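Long-range contact in sucrose 6(F)-phosphate phosphorylase (Thermoanaerobacterium thermosaccharolyticum DSM 571, PDB 6S9V), which belongs to the alpha-amylase family of carbohydrate-active enzymes and carries its catalytic domain as a closed parallel beta/alpha barrel: residues Glu230-Leu235 with Tyr261-Arg266. Residues are numbered along the deposited sequence; the frame is centred on the assembly and turned at random.
Sequences EIYEFL and YKLAER
Y232 reaches from helix 230-244 to helix 257-265 and lays one face of its ring against R266, joining two successive outer helices of the (beta/alpha)8 TIM barrel. The helices flank strand 248-251 in chain order, and their short segments are 13.0 Å apart at the axes with a crossing angle of -42°, too far for the backbones to meet, so side chains alone span the gap.

The main interaction is cation-pi. R266 CZ stands 4.2 Å from the centroid of the Y232 ring, only 9° off its normal. The guanidinium does not lie flat on the ring: the two planes are inclined by 57°, and of the guanidinium it is NH1 that stands over the ring centre, while CD of the same arginine lies near the rim, 3.4 Å from Y232 CE1. R266 is the first residue to depart from helical geometry at the end of helix 257-265, and its chain, extended from CG to NE, carries the charged group across to the tyrosine. K262 CE packs on a face of the guanidinium, offset toward its rim. K262 NZ forms a salt bridge with E228, while the methylenes CG and CE of the lysine lie against the tyrosine.

Apolar packing completes the contact on the barrel side. L263 CD2 lies 3.8 Å from Y232 CE1, approaching the ring obliquely, and also meets L235 CD1, the two leucine side chains crossing at about a right angle. Both leucines touch L251, so the pair also packs against strand 248-251, which lies between the two helices in sequence. Among these groups the phenol oxygen is wedged between hydrocarbon: Y232 OH lies 3.4 Å from L263 CD2 and 3.5 Å from K262 CG.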
ATOM      1  N   GLU A 230       5.254  21.298   8.715  1.00 35.19           N
ATOM      2  CA  GLU A 230       4.530  20.678   9.822  1.00 33.85           C
ATOM      3  C   GLU A 230       4.474  19.158   9.691  1.00 30.67           C
ATOM      4  O   GLU A 230       4.591  18.439  10.690  1.00 29.60           O
ATOM      5  CB  GLU A 230       3.115  21.253   9.905  1.00 32.60           C
ATOM      6  CG  GLU A 230       3.047  22.691  10.418  1.00 34.01           C
ATOM      7  CD  GLU A 230       3.251  23.741   9.334  1.00 38.48           C
ATOM      8  OE1 GLU A 230       3.610  23.390   8.192  1.00 39.23           O
ATOM      9  OE2 GLU A 230       3.038  24.934   9.631  1.00 43.68           O
ATOM     10  N   ILE A 231       4.277  18.647   8.479  1.00 28.28           N
ATOM     11  CA  ILE A 231       4.158  17.201   8.317  1.00 27.86           C
ATOM     12  C   ILE A 231       5.420  16.501   8.817  1.00 28.04           C
ATOM     13  O   ILE A 231       5.354  15.409   9.387  1.00 26.43           O
ATOM     14  CB  ILE A 231       3.845  16.848   6.854  1.00 29.82           C
ATOM     15  CG1 ILE A 231       3.590  15.347   6.708  1.00 31.15           C
ATOM     16  CG2 ILE A 231       4.972  17.271   5.932  1.00 31.59           C
ATOM     17  CD1 ILE A 231       2.199  14.946   7.022  1.00 32.26           C
ATOM     18  N   TYR A 232       6.589  17.123   8.629  1.00 29.28           N
ATOM     19  CA  TYR A 232       7.834  16.469   9.028  1.00 29.33           C
ATOM     20  C   TYR A 232       8.005  16.442  10.542  1.00 29.68           C
ATOM     21  O   TYR A 232       8.662  15.540  11.079  1.00 28.44           O
ATOM     22  CB  TYR A 232       9.019  17.156   8.344  1.00 30.10           C
ATOM     23  CG  TYR A 232       9.299  16.559   6.987  1.00 32.10           C
ATOM     24  CD1 TYR A 232       9.939  15.335   6.881  1.00 34.01           C
ATOM     25  CD2 TYR A 232       8.903  17.193   5.818  1.00 32.65           C
ATOM     26  CE1 TYR A 232      10.187  14.762   5.661  1.00 34.20           C
ATOM     27  CE2 TYR A 232       9.153  16.622   4.579  1.00 33.31           C
ATOM     28  CZ  TYR A 232       9.799  15.405   4.513  1.00 34.95           C
ATOM     29  OH  TYR A 232      10.072  14.803   3.304  1.00 37.66           O
ATOM     30  N   GLU A 233       7.412  17.402  11.252  1.00 31.24           N
ATOM     31  CA  GLU A 233       7.437  17.366  12.709  1.00 36.32           C
ATOM     32  C   GLU A 233       6.664  16.162  13.240  1.00 32.03           C
ATOM     33  O   GLU A 233       7.089  15.517  14.209  1.00 28.09           O
ATOM     34  CB  GLU A 233       6.858  18.669  13.256  1.00 46.68           C
ATOM     35  CG  GLU A 233       7.575  19.915  12.759  1.00 56.45           C
ATOM     36  CD  GLU A 233       6.928  21.193  13.251  1.00 64.83           C
ATOM     37  OE1 GLU A 233       6.646  21.286  14.462  1.00 68.73           O
ATOM     38  OE2 GLU A 233       6.695  22.100  12.422  1.00 66.40           O
ATOM     39  N   PHE A 234       5.526  15.845  12.618  1.00 31.69           N
ATOM     40  CA  PHE A 234       4.784  14.646  12.989  1.00 29.50           C
ATOM     41  C   PHE A 234       5.540  13.383  12.594  1.00 28.26           C
ATOM     42  O   PHE A 234       5.633  12.433  13.377  1.00 27.79           O
ATOM     43  CB  PHE A 234       3.405  14.651  12.332  1.00 25.10           C
ATOM     44  CG  PHE A 234       2.625  13.388  12.566  1.00 24.18           C
ATOM     45  CD1 PHE A 234       1.991  13.169  13.781  1.00 27.55           C
ATOM     46  CD2 PHE A 234       2.546  12.413  11.587  1.00 22.74           C
ATOM     47  CE1 PHE A 234       1.288  12.006  14.012  1.00 28.30           C
ATOM     48  CE2 PHE A 234       1.835  11.250  11.811  1.00 24.79           C
ATOM     49  CZ  PHE A 234       1.202  11.049  13.028  1.00 26.18           C
ATOM     50  N   LEU A 235       6.059  13.340  11.364  1.00 25.31           N
ATOM     51  CA  LEU A 235       6.789  12.157  10.919  1.00 23.94           C
ATOM     52  C   LEU A 235       7.990  11.886  11.814  1.00 27.52           C
ATOM     53  O   LEU A 235       8.229  10.740  12.217  1.00 29.69           O
ATOM     54  CB  LEU A 235       7.228  12.327   9.468  1.00 22.59           C
ATOM     55  CG  LEU A 235       6.121  12.313   8.420  1.00 25.79           C
ATOM     56  CD1 LEU A 235       6.679  12.676   7.053  1.00 25.62           C
ATOM     57  CD2 LEU A 235       5.432  10.948   8.379  1.00 28.98           C
ATOM     58  N   TYR A 261      10.653  11.114  -3.072  1.00 19.05           N
ATOM     59  CA  TYR A 261      12.110  11.050  -3.049  1.00 21.74           C
ATOM     60  C   TYR A 261      12.686  11.792  -1.847  1.00 21.42           C
ATOM     61  O   TYR A 261      13.672  11.349  -1.247  1.00 20.59           O
ATOM     62  CB  TYR A 261      12.682  11.605  -4.345  1.00 23.99           C
ATOM     63  CG  TYR A 261      12.614  10.653  -5.527  1.00 25.44           C
ATOM     64  CD1 TYR A 261      11.619   9.678  -5.630  1.00 25.08           C
ATOM     65  CD2 TYR A 261      13.546  10.744  -6.547  1.00 26.41           C
ATOM     66  CE1 TYR A 261      11.569   8.816  -6.735  1.00 24.34           C
ATOM     67  CE2 TYR A 261      13.499   9.904  -7.644  1.00 25.71           C
ATOM     68  CZ  TYR A 261      12.519   8.944  -7.738  1.00 25.84           C
ATOM     69  OH  TYR A 261      12.522   8.119  -8.847  1.00 28.19           O
ATOM     70  N   LYS A 262      12.088  12.925  -1.478  1.00 21.29           N
ATOM     71  CA  LYS A 262      12.576  13.657  -0.312  1.00 24.65           C
ATOM     72  C   LYS A 262      12.352  12.856   0.966  1.00 23.26           C
ATOM     73  O   LYS A 262      13.199  12.861   1.865  1.00 22.99           O
ATOM     74  CB  LYS A 262      11.895  15.021  -0.241  1.00 27.81           C
ATOM     75  CG  LYS A 262      12.340  15.907   0.909  1.00 31.47           C
ATOM     76  CD  LYS A 262      11.801  17.319   0.700  1.00 37.53           C
ATOM     77  CE  LYS A 262      11.834  18.157   1.962  1.00 42.57           C
ATOM     78  NZ  LYS A 262      11.089  19.435   1.750  1.00 45.18           N
ATOM     79  N   LEU A 263      11.221  12.151   1.063  1.00 20.59           N
ATOM     80  CA  LEU A 263      10.987  11.273   2.204  1.00 21.36           C
ATOM     81  C   LEU A 263      12.084  10.220   2.319  1.00 22.34           C
ATOM     82  O   LEU A 263      12.668  10.027   3.395  1.00 22.03           O
ATOM     83  CB  LEU A 263       9.616  10.608   2.064  1.00 20.90           C
ATOM     84  CG  LEU A 263       8.435  11.515   2.384  1.00 20.31           C
ATOM     85  CD1 LEU A 263       7.128  10.838   1.964  1.00 20.68           C
ATOM     86  CD2 LEU A 263       8.414  11.878   3.847  1.00 19.80           C
ATOM     87  N   ALA A 264      12.380   9.529   1.213  1.00 22.85           N
ATOM     88  CA  ALA A 264      13.465   8.551   1.204  1.00 22.63           C
ATOM     89  C   ALA A 264      14.806   9.208   1.509  1.00 21.47           C
ATOM     90  O   ALA A 264      15.621   8.659   2.266  1.00 21.95           O
ATOM     91  CB  ALA A 264      13.520   7.839  -0.154  1.00 22.53           C
ATOM     92  N   GLU A 265      15.059  10.385   0.930  1.00 20.54           N
ATOM     93  CA  GLU A 265      16.316  11.086   1.189  1.00 22.96           C
ATOM     94  C   GLU A 265      16.461  11.431   2.668  1.00 23.13           C
ATOM     95  O   GLU A 265      17.582  11.489   3.194  1.00 22.63           O
ATOM     96  CB  GLU A 265      16.386  12.342   0.310  1.00 26.59           C
ATOM     97  CG  GLU A 265      17.744  13.038   0.274  1.00 34.32           C
ATOM     98  CD  GLU A 265      17.968  13.996   1.436  1.00 41.58           C
ATOM     99  OE1 GLU A 265      16.983  14.597   1.920  1.00 44.62           O
ATOM    100  OE2 GLU A 265      19.135  14.158   1.858  1.00 41.76           O
ATOM    101  N   ARG A 266      15.348  11.675   3.351  1.00 23.36           N
ATOM    102  CA  ARG A 266      15.354  11.985   4.771  1.00 24.38           C
ATOM    103  C   ARG A 266      15.267  10.753   5.656  1.00 23.21           C
ATOM    104  O   ARG A 266      15.193  10.897   6.884  1.00 24.41           O
ATOM    105  CB  ARG A 266      14.213  12.954   5.088  1.00 26.50           C
ATOM    106  CG  ARG A 266      14.475  14.337   4.514  1.00 32.41           C
ATOM    107  CD  ARG A 266      13.423  15.348   4.905  1.00 37.26           C
ATOM    108  NE  ARG A 266      13.831  16.695   4.510  1.00 38.55           N
ATOM    109  CZ  ARG A 266      13.253  17.811   4.943  1.00 39.93           C
ATOM    110  NH1 ARG A 266      12.239  17.749   5.793  1.00 40.28           N
ATOM    111  NH2 ARG A 266      13.704  18.991   4.539  1.00 41.48           N
TER